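PDB 3EHM: SusD homolog from Bacteroides thetaiotaomicron, which probably binds mucin O-glycans as part of a SusD-type glycan utilization system of this gut symbiont. Local coordinates for residues 44-49 against 265-270; 50-55 against 257-262; 177-182 against 199-204; 185-188 against 193-196. All coordinates share one frame; numbering follows the deposited sequence.

Contact 1. Residues 44-49 against 265-270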
loop_
_atom_site.group_PDB
_atom_site.type_symbol
_atom_site.label_atom_id
_atom_site.label_comp_id
_atom_site.label_asym_id
_atom_site.label_seq_id
_atom_site.Cartn_x
_atom_site.Cartn_y
_atom_site.Cartn_z
ATOM N N LEU A 44 9.784 -21.810 -5.089
ATOM C CA LEU A 44 8.948 -21.333 -6.187
ATOM C C LEU A 44 9.660 -20.238 -6.983
ATOM O O LEU A 44 9.060 -19.576 -7.831
ATOM C CB LEU A 44 7.611 -20.815 -5.652
ATOM C CG LEU A 44 6.753 -21.863 -4.936
ATOM C CD1 LEU A 44 5.426 -21.250 -4.521
ATOM C CD2 LEU A 44 6.523 -23.051 -5.866
ATOM N N THR A 45 10.945 -20.068 -6.697
ATOM C CA THR A 45 11.792 -19.072 -7.352
ATOM C C THR A 45 11.152 -17.703 -7.621
ATOM O O THR A 45 10.761 -17.004 -6.684
ATOM C CB THR A 45 12.393 -19.632 -8.672
ATOM O OG1 THR A 45 11.351 -19.919 -9.612
ATOM C CG2 THR A 45 13.167 -20.928 -8.387
ATOM N N THR A 46 11.036 -17.322 -8.893
ATOM C CA THR A 46 10.491 -16.009 -9.253
ATOM C C THR A 46 8.974 -15.871 -9.328
ATOM O O THR A 46 8.470 -14.771 -9.565
ATOM C CB THR A 46 11.047 -15.535 -10.614
ATOM O OG1 THR A 46 10.667 -16.473 -11.632
ATOM C CG2 THR A 46 12.575 -15.422 -10.569
ATOM N N GLY A 47 8.248 -16.969 -9.142
ATOM C CA GLY A 47 6.794 -16.912 -9.214
ATOM C C GLY A 47 6.145 -15.808 -8.392
ATOM O O GLY A 47 5.531 -14.895 -8.947
ATOM N N PRO A 48 6.254 -15.866 -7.057
ATOM C CA PRO A 48 5.651 -14.835 -6.209
ATOM C C PRO A 48 6.161 -13.441 -6.557
ATOM O O PRO A 48 5.445 -12.454 -6.391
ATOM C CB PRO A 48 6.051 -15.274 -4.804
ATOM C CG PRO A 48 6.089 -16.775 -4.937
ATOM C CD PRO A 48 6.816 -16.955 -6.240
ATOM N N GLY A 49 7.398 -13.376 -7.043
ATOM C CA GLY A 49 7.991 -12.103 -7.424
ATOM C C GLY A 49 7.303 -11.494 -8.633
ATOM O O GLY A 49 7.160 -10.271 -8.724
ATOM N N ASN A 265 16.870 -7.905 -8.316
ATOM C CA ASN A 265 18.132 -8.530 -8.712
ATOM C C ASN A 265 18.119 -9.450 -9.925
ATOM O O ASN A 265 19.070 -9.455 -10.705
ATOM C CB ASN A 265 18.729 -9.297 -7.530
ATOM C CG ASN A 265 18.993 -8.410 -6.333
ATOM O OD1 ASN A 265 19.495 -7.293 -6.469
ATOM N ND2 ASN A 265 18.667 -8.907 -5.149
ATOM N N GLU A 266 17.062 -10.238 -10.081
ATOM C CA GLU A 266 16.988 -11.161 -11.205
ATOM C C GLU A 266 16.691 -10.476 -12.532
ATOM O O GLU A 266 17.430 -10.639 -13.502
ATOM C CB GLU A 266 15.930 -12.234 -10.941
ATOM C CG GLU A 266 16.240 -13.156 -9.766
ATOM C CD GLU A 266 17.593 -13.845 -9.891
ATOM O OE1 GLU A 266 17.944 -14.286 -11.009
ATOM O OE2 GLU A 266 18.299 -13.957 -8.866
ATOM N N TYR A 267 15.609 -9.705 -12.571
ATOM C CA TYR A 267 15.214 -9.017 -13.793
ATOM C C TYR A 267 15.864 -7.642 -13.954
ATOM O O TYR A 267 15.884 -7.087 -15.059
ATOM C CB TYR A 267 13.689 -8.856 -13.836
ATOM C CG TYR A 267 12.903 -10.136 -13.625
ATOM C CD1 TYR A 267 13.327 -11.345 -14.178
ATOM C CD2 TYR A 267 11.704 -10.126 -12.910
ATOM C CE1 TYR A 267 12.573 -12.514 -14.021
ATOM C CE2 TYR A 267 10.943 -11.285 -12.752
ATOM C CZ TYR A 267 11.383 -12.475 -13.310
ATOM O OH TYR A 267 10.620 -13.616 -13.174
ATOM N N ASN A 268 16.384 -7.095 -12.855
ATOM C CA ASN A 268 17.022 -5.784 -12.874
ATOM C C ASN A 268 16.041 -4.730 -13.366
ATOM O O ASN A 268 16.399 -3.849 -14.154
ATOM C CB ASN A 268 18.251 -5.812 -13.784
ATOM C CG ASN A 268 19.382 -6.618 -13.196
ATOM O OD1 ASN A 268 19.879 -7.562 -13.813
ATOM N ND2 ASN A 268 19.794 -6.254 -11.990
ATOM N N GLU A 269 14.805 -4.820 -12.884
ATOM C CA GLU A 269 13.758 -3.898 -13.299
ATOM C C GLU A 269 13.280 -2.932 -12.217
ATOM O O GLU A 269 12.820 -1.840 -12.528
ATOM C CB GLU A 269 12.569 -4.694 -13.864
ATOM C CG GLU A 269 12.958 -5.571 -15.064
ATOM C CD GLU A 269 11.819 -6.429 -15.599
ATOM O OE1 GLU A 269 11.053 -6.993 -14.788
ATOM O OE2 GLU A 269 11.702 -6.553 -16.837
ATOM N N THR A 270 13.391 -3.311 -10.949
ATOM C CA THR A 270 12.943 -2.421 -9.884
ATOM C C THR A 270 14.083 -1.653 -9.227
ATOM O O THR A 270 15.025 -2.240 -8.703
ATOM C CB THR A 270 12.153 -3.193 -8.813
ATOM O OG1 THR A 270 10.944 -3.691 -9.397
ATOM C CG2 THR A 270 11.799 -2.278 -7.641
#
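Glu-266 of helix 261-266 and the adjoining Tyr-267 reach toward Thr-46, the third residue of a type II' beta turn from Leu-44 to Gly-47, closed by Gly-47 N on Leu-44 O at 3.0 Å, that leads into helix 47-57 of this largely helical SusD homolog. The contact is small and lies at the surface. Glu-266 comes first and touches lightly, its aliphatic CG 4.4 Å from Thr-46 CG2. Tyr-267 carries the rest. Its CG stands anti to the carbonyl carbon (chi1 -52°), which sends the ring toward the turn, where the phenol end meets the threonine obliquely. Thr-46 OG1 gives Tyr-267 OH a weak hydrogen bond of 3.2 Å, while the stronger partner of the hydroxyl is Asn-50 OD1, further along helix 47-57. A phenylalanine in place of this tyrosine would probably leave Asn-50 OD1 without this mate and free the Thr-46 hydroxyl to turn. The backbone O of Tyr-267 accepts from Lys-318 NZ. Asn-268 then takes a positive phi (59°) as the chain leaves helical geometry and heads for strand 270-272. The closest carbon to the phenol oxygen is Thr-46 CB, 3.2 Å from Tyr-267 OH, with the methyl CG2 farther at 3.7 Å.

Contact 2. Residues 50-55 against 257-262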
loop_
_atom_site.group_PDB
_atom_site.type_symbol
_atom_site.label_atom_id
_atom_site.label_comp_id
_atom_site.label_asym_id
_atom_site.label_seq_id
_atom_site.Cartn_x
_atom_site.Cartn_y
_atom_site.Cartn_z
ATOM N N ASN A 50 6.882 -12.334 -9.575
ATOM C CA ASN A 50 6.177 -11.827 -10.744
ATOM C C ASN A 50 4.859 -11.237 -10.240
ATOM O O ASN A 50 4.411 -10.196 -10.716
ATOM C CB ASN A 50 5.878 -12.947 -11.758
ATOM C CG ASN A 50 7.129 -13.479 -12.452
ATOM O OD1 ASN A 50 8.168 -12.822 -12.483
ATOM N ND2 ASN A 50 7.017 -14.673 -13.031
ATOM N N ASP A 51 4.249 -11.902 -9.262
ATOM C CA ASP A 51 2.981 -11.430 -8.711
ATOM C C ASP A 51 3.148 -10.075 -8.017
ATOM O O ASP A 51 2.335 -9.174 -8.204
ATOM C CB ASP A 51 2.418 -12.442 -7.711
ATOM C CG ASP A 51 2.047 -13.771 -8.352
ATOM O OD1 ASP A 51 1.673 -14.694 -7.600
ATOM O OD2 ASP A 51 2.117 -13.902 -9.591
ATOM N N LEU A 52 4.202 -9.938 -7.215
ATOM C CA LEU A 52 4.457 -8.690 -6.494
ATOM C C LEU A 52 4.710 -7.534 -7.459
ATOM O O LEU A 52 4.414 -6.379 -7.148
ATOM C CB LEU A 52 5.657 -8.850 -5.563
ATOM C CG LEU A 52 5.893 -7.665 -4.624
ATOM C CD1 LEU A 52 4.728 -7.566 -3.642
ATOM C CD2 LEU A 52 7.202 -7.847 -3.879
ATOM N N GLN A 53 5.270 -7.841 -8.624
ATOM C CA GLN A 53 5.516 -6.810 -9.630
ATOM C C GLN A 53 4.179 -6.202 -10.027
ATOM O O GLN A 53 4.023 -4.977 -10.110
ATOM C CB GLN A 53 6.161 -7.415 -10.878
ATOM C CG GLN A 53 7.672 -7.351 -10.909
ATOM C CD GLN A 53 8.225 -7.669 -12.285
ATOM O OE1 GLN A 53 9.331 -7.250 -12.633
ATOM N NE2 GLN A 53 7.462 -8.417 -13.074
ATOM N N ASN A 54 3.217 -7.086 -10.261
ATOM C CA ASN A 54 1.870 -6.723 -10.680
ATOM C C ASN A 54 1.106 -5.913 -9.636
ATOM O O ASN A 54 0.396 -4.966 -9.975
ATOM C CB ASN A 54 1.095 -8.006 -11.017
ATOM C CG ASN A 54 -0.339 -7.738 -11.439
ATOM O OD1 ASN A 54 -1.280 -8.297 -10.867
ATOM N ND2 ASN A 54 -0.515 -6.894 -12.448
ATOM N N THR A 55 1.264 -6.271 -8.367
ATOM C CA THR A 55 0.546 -5.579 -7.301
ATOM C C THR A 55 1.259 -4.371 -6.701
ATOM O O THR A 55 0.633 -3.342 -6.453
ATOM C CB THR A 55 0.227 -6.539 -6.129
ATOM O OG1 THR A 55 1.446 -6.916 -5.473
ATOM C CG2 THR A 55 -0.469 -7.792 -6.634
ATOM N N LEU A 257 11.046 -16.586 0.441
ATOM C CA LEU A 257 12.025 -15.810 -0.302
ATOM C C LEU A 257 11.363 -14.456 -0.530
ATOM O O LEU A 257 10.332 -14.378 -1.197
ATOM C CB LEU A 257 12.317 -16.465 -1.655
ATOM C CG LEU A 257 13.268 -15.696 -2.577
ATOM C CD1 LEU A 257 14.645 -15.594 -1.921
ATOM C CD2 LEU A 257 13.364 -16.403 -3.926
ATOM N N ASN A 258 11.930 -13.389 0.021
ATOM C CA ASN A 258 11.312 -12.086 -0.181
ATOM C C ASN A 258 11.053 -11.924 -1.678
ATOM O O ASN A 258 11.957 -12.090 -2.497
ATOM C CB ASN A 258 12.208 -10.963 0.331
ATOM C CG ASN A 258 11.529 -9.616 0.254
ATOM O OD1 ASN A 258 11.382 -9.046 -0.826
ATOM N ND2 ASN A 258 11.084 -9.110 1.397
ATOM N N SER A 259 9.812 -11.603 -2.017
ATOM C CA SER A 259 9.393 -11.472 -3.403
ATOM C C SER A 259 9.836 -10.235 -4.176
ATOM O O SER A 259 9.508 -10.097 -5.353
ATOM C CB SER A 259 7.872 -11.627 -3.479
ATOM O OG SER A 259 7.255 -11.016 -2.358
HETATM N N MSE A 260 10.569 -9.334 -3.532
HETATM C CA MSE A 260 11.070 -8.154 -4.232
HETATM C C MSE A 260 12.376 -8.503 -4.946
HETATM O O MSE A 260 12.808 -7.800 -5.856
HETATM C CB MSE A 260 11.359 -7.011 -3.254
HETATM C CG MSE A 260 10.158 -6.414 -2.571
HETATM SE SE MSE A 260 10.755 -4.961 -1.414
HETATM C CE MSE A 260 11.319 -3.736 -2.803
ATOM N N LEU A 261 13.008 -9.594 -4.532
ATOM C CA LEU A 261 14.282 -9.985 -5.127
ATOM C C LEU A 261 14.256 -10.254 -6.629
ATOM O O LEU A 261 15.143 -9.805 -7.357
ATOM C CB LEU A 261 14.852 -11.198 -4.386
ATOM C CG LEU A 261 15.301 -10.879 -2.957
ATOM C CD1 LEU A 261 15.833 -12.141 -2.285
ATOM C CD2 LEU A 261 16.382 -9.807 -2.998
ATOM N N ALA A 262 13.251 -10.981 -7.100
ATOM C CA ALA A 262 13.161 -11.283 -8.527
ATOM C C ALA A 262 13.253 -10.017 -9.385
ATOM O O ALA A 262 14.079 -9.934 -10.293
ATOM C CB ALA A 262 11.863 -12.023 -8.826
#
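Leu-52 packs against Ser-259 and Met-260 in a small, buried contact that sets helix 47-57 on the type I beta turn (Asn-258 to Leu-261) leading into helix 261-266 of the SusD fold. One methyl does most of the touching. Leu-52 holds CG anti to its backbone N (chi1 -172°), which, with chi2 66°, sends CD2 toward the turn. There CD2 meets the selenomethionine Met-260 at CG, 3.5 Å away, the two side chains passing at a slant rather than lying alongside. The same methyl lies 3.5 Å from Ser-259 OG. That hydroxyl is buried and its hydrogen bond goes to Pro-38 O; its touch on the methyl is simple packing. Ser-259 CB adds a looser touch, 3.9 Å from Leu-52 CD2. Leu-339 of strand 339-342 also touches the serine. Asn-258 opens the turn with an Asx turn, its side chain capping the backbone ahead of the helix, while its ND2 is held by Ser-337 O. In the capping bond Met-260 N donates to Asn-258 OD1 at 2.8 Å, nearly straight at the hydrogen, the donor tilted 24° from the plane of the amide carbonyl.

Contact 3. Residues 177-182 against 199-204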
loop_
_atom_site.group_PDB
_atom_site.type_symbol
_atom_site.label_atom_id
_atom_site.label_comp_id
_atom_site.label_asym_id
_atom_site.label_seq_id
_atom_site.Cartn_x
_atom_site.Cartn_y
_atom_site.Cartn_z
ATOM N N LEU A 177 -15.561 -11.350 19.096
ATOM C CA LEU A 177 -15.362 -12.760 19.388
ATOM C C LEU A 177 -13.965 -13.061 19.903
ATOM O O LEU A 177 -13.808 -13.741 20.913
ATOM C CB LEU A 177 -15.654 -13.603 18.147
ATOM C CG LEU A 177 -15.577 -15.121 18.349
ATOM C CD1 LEU A 177 -16.622 -15.807 17.486
ATOM C CD2 LEU A 177 -14.187 -15.623 18.020
ATOM N N LEU A 178 -12.951 -12.547 19.212
ATOM C CA LEU A 178 -11.567 -12.793 19.594
ATOM C C LEU A 178 -11.205 -12.200 20.951
ATOM O O LEU A 178 -10.277 -12.668 21.614
ATOM C CB LEU A 178 -10.627 -12.263 18.505
ATOM C CG LEU A 178 -10.798 -12.977 17.156
ATOM C CD1 LEU A 178 -9.908 -12.347 16.106
ATOM C CD2 LEU A 178 -10.462 -14.454 17.319
ATOM N N ASN A 179 -11.941 -11.178 21.373
ATOM C CA ASN A 179 -11.681 -10.555 22.666
ATOM C C ASN A 179 -12.062 -11.479 23.824
ATOM O O ASN A 179 -11.737 -11.203 24.977
ATOM C CB ASN A 179 -12.441 -9.230 22.777
ATOM C CG ASN A 179 -11.588 -8.035 22.383
ATOM O OD1 ASN A 179 -12.101 -6.947 22.130
ATOM N ND2 ASN A 179 -10.277 -8.232 22.346
ATOM N N THR A 180 -12.740 -12.580 23.516
ATOM C CA THR A 180 -13.138 -13.528 24.553
ATOM C C THR A 180 -12.210 -14.737 24.572
ATOM O O THR A 180 -12.346 -15.624 25.417
ATOM C CB THR A 180 -14.583 -14.029 24.345
ATOM O OG1 THR A 180 -14.659 -14.799 23.140
ATOM C CG2 THR A 180 -15.544 -12.850 24.253
ATOM N N ILE A 181 -11.271 -14.766 23.630
ATOM C CA ILE A 181 -10.313 -15.862 23.531
ATOM C C ILE A 181 -9.023 -15.426 24.217
ATOM O O ILE A 181 -8.413 -14.427 23.830
ATOM C CB ILE A 181 -10.006 -16.201 22.052
ATOM C CG1 ILE A 181 -11.312 -16.454 21.292
ATOM C CG2 ILE A 181 -9.086 -17.414 21.973
ATOM C CD1 ILE A 181 -12.093 -17.664 21.766
ATOM N N SER A 182 -8.611 -16.174 25.235
ATOM C CA SER A 182 -7.400 -15.846 25.978
ATOM C C SER A 182 -6.241 -16.811 25.737
ATOM O O SER A 182 -5.127 -16.576 26.206
ATOM C CB SER A 182 -7.714 -15.790 27.475
ATOM O OG SER A 182 -8.437 -16.940 27.876
ATOM N N ASN A 199 -2.855 -9.898 19.674
ATOM C CA ASN A 199 -2.234 -9.119 18.614
ATOM C C ASN A 199 -3.139 -9.112 17.384
ATOM O O ASN A 199 -3.244 -8.101 16.697
ATOM C CB ASN A 199 -0.854 -9.678 18.276
ATOM C CG ASN A 199 0.234 -9.103 19.166
ATOM O OD1 ASN A 199 1.322 -9.661 19.280
ATOM N ND2 ASN A 199 -0.061 -7.973 19.798
ATOM N N TRP A 200 -3.804 -10.231 17.111
ATOM C CA TRP A 200 -4.707 -10.276 15.968
ATOM C C TRP A 200 -5.819 -9.250 16.158
ATOM O O TRP A 200 -6.277 -8.632 15.196
ATOM C CB TRP A 200 -5.302 -11.674 15.792
ATOM C CG TRP A 200 -4.409 -12.579 15.006
ATOM C CD1 TRP A 200 -3.615 -13.578 15.489
ATOM C CD2 TRP A 200 -4.176 -12.528 13.592
ATOM N NE1 TRP A 200 -2.898 -14.151 14.465
ATOM C CE2 TRP A 200 -3.223 -13.526 13.290
ATOM C CE3 TRP A 200 -4.677 -11.734 12.552
ATOM C CZ2 TRP A 200 -2.759 -13.751 11.986
ATOM C CZ3 TRP A 200 -4.216 -11.957 11.256
ATOM C CH2 TRP A 200 -3.266 -12.959 10.988
ATOM N N VAL A 201 -6.245 -9.068 17.405
ATOM C CA VAL A 201 -7.287 -8.097 17.709
ATOM C C VAL A 201 -6.761 -6.693 17.427
ATOM O O VAL A 201 -7.456 -5.866 16.841
ATOM C CB VAL A 201 -7.733 -8.194 19.187
ATOM C CG1 VAL A 201 -8.590 -6.994 19.555
ATOM C CG2 VAL A 201 -8.520 -9.489 19.405
ATOM N N LYS A 202 -5.527 -6.426 17.840
ATOM C CA LYS A 202 -4.931 -5.120 17.605
ATOM C C LYS A 202 -4.840 -4.850 16.110
ATOM O O LYS A 202 -5.085 -3.734 15.662
ATOM C CB LYS A 202 -3.542 -5.045 18.237
ATOM C CG LYS A 202 -3.568 -5.093 19.759
ATOM C CD LYS A 202 -2.176 -4.928 20.335
ATOM C CE LYS A 202 -2.227 -4.843 21.849
ATOM N NZ LYS A 202 -0.888 -4.520 22.406
ATOM N N LEU A 203 -4.491 -5.873 15.337
ATOM C CA LEU A 203 -4.396 -5.705 13.894
ATOM C C LEU A 203 -5.772 -5.379 13.333
ATOM O O LEU A 203 -5.908 -4.506 12.479
ATOM C CB LEU A 203 -3.843 -6.972 13.233
ATOM C CG LEU A 203 -3.920 -7.012 11.702
ATOM C CD1 LEU A 203 -3.198 -5.803 11.104
ATOM C CD2 LEU A 203 -3.304 -8.307 11.199
ATOM N N ALA A 204 -6.795 -6.071 13.830
ATOM C CA ALA A 204 -8.165 -5.839 13.375
ATOM C C ALA A 204 -8.629 -4.412 13.665
ATOM O O ALA A 204 -9.256 -3.771 12.819
ATOM C CB ALA A 204 -9.121 -6.841 14.040
#
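Val-201 turns CG1 anti to its backbone N (chi1 168°), with CG2 anti to the carbonyl carbon, presenting both methyls to Leu-178 of helix 160-178 and Asn-179 after it. Leu-178, with CG anti to the carbonyl carbon (chi1 -63°), turns its branched end away from the valine, to Ile-127 of helix 116-140 and Val-197, and it is the base of the side chain that makes the touch: Leu-178 CB rests 3.6 Å from Val-201 CG2. The Asn-179 side chain crosses the valine at about a right angle, and its amide end lies against the two methyls as plain van der Waals cover. The backbones approach closely here, Leu-178 CA and Val-201 CA being 6.6 Å apart, while Val-201 also touches Val-175, earlier on helix 160-178.

Beyond Leu-178 the chain is bent by a type I beta turn ending at Ile-181. Leu-177 O is gripped twice by one residue, accepting from Thr-180 N at 3.0 Å and from Thr-180 OG1 at 2.6 Å, the hydroxyl lying in the carbonyl plane. Trp-200 directs its ring away from this turn, toward Val-128 of helix 116-140, and its NE1 is hydrogen-bonded to Asp-190 in the connecting loop. Two consecutive helices packed through a long connecting loop, sharing an apolar seam with helix 116-140, are consistent with the tetratricopeptide-type helical scaffold of SusD-like proteins.

Contact 4. Residues 185-188 against 193-196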
loop_
_atom_site.group_PDB
_atom_site.type_symbol
_atom_site.label_atom_id
_atom_site.label_comp_id
_atom_site.label_asym_id
_atom_site.label_seq_id
_atom_site.Cartn_x
_atom_site.Cartn_y
_atom_site.Cartn_z
ATOM N N VAL A 185 -4.076 -19.575 19.386
ATOM C CA VAL A 185 -4.840 -20.181 18.306
ATOM C C VAL A 185 -3.980 -20.369 17.055
ATOM O O VAL A 185 -3.415 -19.409 16.526
ATOM C CB VAL A 185 -6.070 -19.314 17.949
ATOM C CG1 VAL A 185 -6.755 -19.863 16.698
ATOM C CG2 VAL A 185 -7.045 -19.293 19.117
HETATM N N MSE A 186 -3.882 -21.613 16.593
HETATM C CA MSE A 186 -3.100 -21.949 15.403
HETATM C C MSE A 186 -1.672 -21.412 15.400
HETATM O O MSE A 186 -1.171 -21.001 14.355
HETATM C CB MSE A 186 -3.801 -21.439 14.145
HETATM C CG MSE A 186 -4.928 -22.310 13.632
HETATM SE SE MSE A 186 -5.413 -21.700 11.874
HETATM C CE MSE A 186 -5.964 -19.897 12.328
ATOM N N ALA A 187 -1.011 -21.429 16.551
ATOM C CA ALA A 187 0.356 -20.919 16.639
ATOM C C ALA A 187 1.293 -21.495 15.578
ATOM O O ALA A 187 2.069 -20.766 14.967
ATOM C CB ALA A 187 0.926 -21.194 18.028
ATOM N N GLN A 188 1.225 -22.806 15.373
ATOM C CA GLN A 188 2.087 -23.472 14.407
ATOM C C GLN A 188 1.941 -22.964 12.975
ATOM O O GLN A 188 2.894 -23.011 12.199
ATOM C CB GLN A 188 1.833 -24.986 14.428
ATOM C CG GLN A 188 2.635 -25.753 13.374
ATOM C CD GLN A 188 2.433 -27.258 13.448
ATOM O OE1 GLN A 188 3.007 -28.014 12.658
ATOM N NE2 GLN A 188 1.617 -27.701 14.398
ATOM N N TYR A 193 1.633 -13.629 14.068
ATOM C CA TYR A 193 1.698 -13.431 15.514
ATOM C C TYR A 193 1.930 -14.655 16.400
ATOM O O TYR A 193 1.714 -14.587 17.605
ATOM C CB TYR A 193 0.423 -12.728 15.978
ATOM C CG TYR A 193 0.257 -11.317 15.451
ATOM C CD1 TYR A 193 -0.921 -10.927 14.810
ATOM C CD2 TYR A 193 1.248 -10.357 15.647
ATOM C CE1 TYR A 193 -1.111 -9.611 14.383
ATOM C CE2 TYR A 193 1.069 -9.034 15.224
ATOM C CZ TYR A 193 -0.113 -8.671 14.598
ATOM O OH TYR A 193 -0.310 -7.367 14.208
ATOM N N ASN A 194 2.356 -15.770 15.821
ATOM C CA ASN A 194 2.616 -16.973 16.612
ATOM C C ASN A 194 1.440 -17.373 17.512
ATOM O O ASN A 194 1.638 -17.790 18.651
ATOM C CB ASN A 194 3.863 -16.761 17.477
ATOM C CG ASN A 194 4.427 -18.065 18.027
ATOM O OD1 ASN A 194 5.029 -18.089 19.102
ATOM N ND2 ASN A 194 4.252 -19.147 17.285
ATOM N N GLY A 195 0.220 -17.228 17.006
ATOM C CA GLY A 195 -0.951 -17.612 17.777
ATOM C C GLY A 195 -1.467 -16.658 18.840
ATOM O O GLY A 195 -2.433 -16.980 19.531
ATOM N N ASN A 196 -0.836 -15.496 18.984
ATOM C CA ASN A 196 -1.264 -14.511 19.976
ATOM C C ASN A 196 -2.517 -13.784 19.479
ATOM O O ASN A 196 -2.427 -12.848 18.680
ATOM C CB ASN A 196 -0.147 -13.491 20.223
ATOM C CG ASN A 196 -0.452 -12.558 21.385
ATOM O OD1 ASN A 196 -1.590 -12.130 21.574
ATOM N ND2 ASN A 196 0.574 -12.229 22.161
#
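Val-185 and Ala-187 lie against Gly-195 in the loop between helices 160-178 and 197-215, where a type I' beta turn from Tyr-193 to Asn-196 reverses the chain just before the second helix. The tight part is backbone on backbone. Val-185 N donates to Gly-195 O at 3.1 Å with an N-H...O angle of 160°, and Gly-195 CA returns a CA-H...O contact of 3.3 Å to Val-185 O. Next to this pair, Ala-187 CA sits 3.7 Å from Gly-195 N. Gly-195 has a positive phi (80°), and a CB on it would clash with the Ala-187 methyl as well as press on the carbonyl before it. The Val-185 side chain packs on Ile-121 and Ile-124 of helix 116-140. Gly-195 N is bonded to Asp-190 OD2. The other side is looser and faces solvent: the exposed Asn-194 side chain swings back only far enough to skirt Ala-187, whose backbone O is held by Lys-253 NZ. Asn-196 then caps helix 197-215, its OD1 accepting from Asn-199 N. Within the turn Asn-196 N reaches Tyr-193 O at 3.0 Å, and on the looser side Ala-187 CB rests 3.5 Å from the backbone O of Asn-194.

How the contacts relate
From the N terminus, helix 47-57 and the turn before it supply the first segments of contacts 1 and 2, whose second segments come some 200 residues later around helix 261-266. Contact 1 closes the longest loop; contact 2 lies inside it, centres 6 Å apart, and Tyr-267 OH bonded to Asn-50 OD1 joins the two. Within both loops lies contact 3, a short closure between helices 160-178 and 197-215, and contact 4 is nested in turn within contact 3, so none cross. Tyr-193 of contact 4 packs on Asn-199, Trp-200 and Leu-203 of contact 3. The two pairs remain separate, their nearest atoms about 16 Å or more apart.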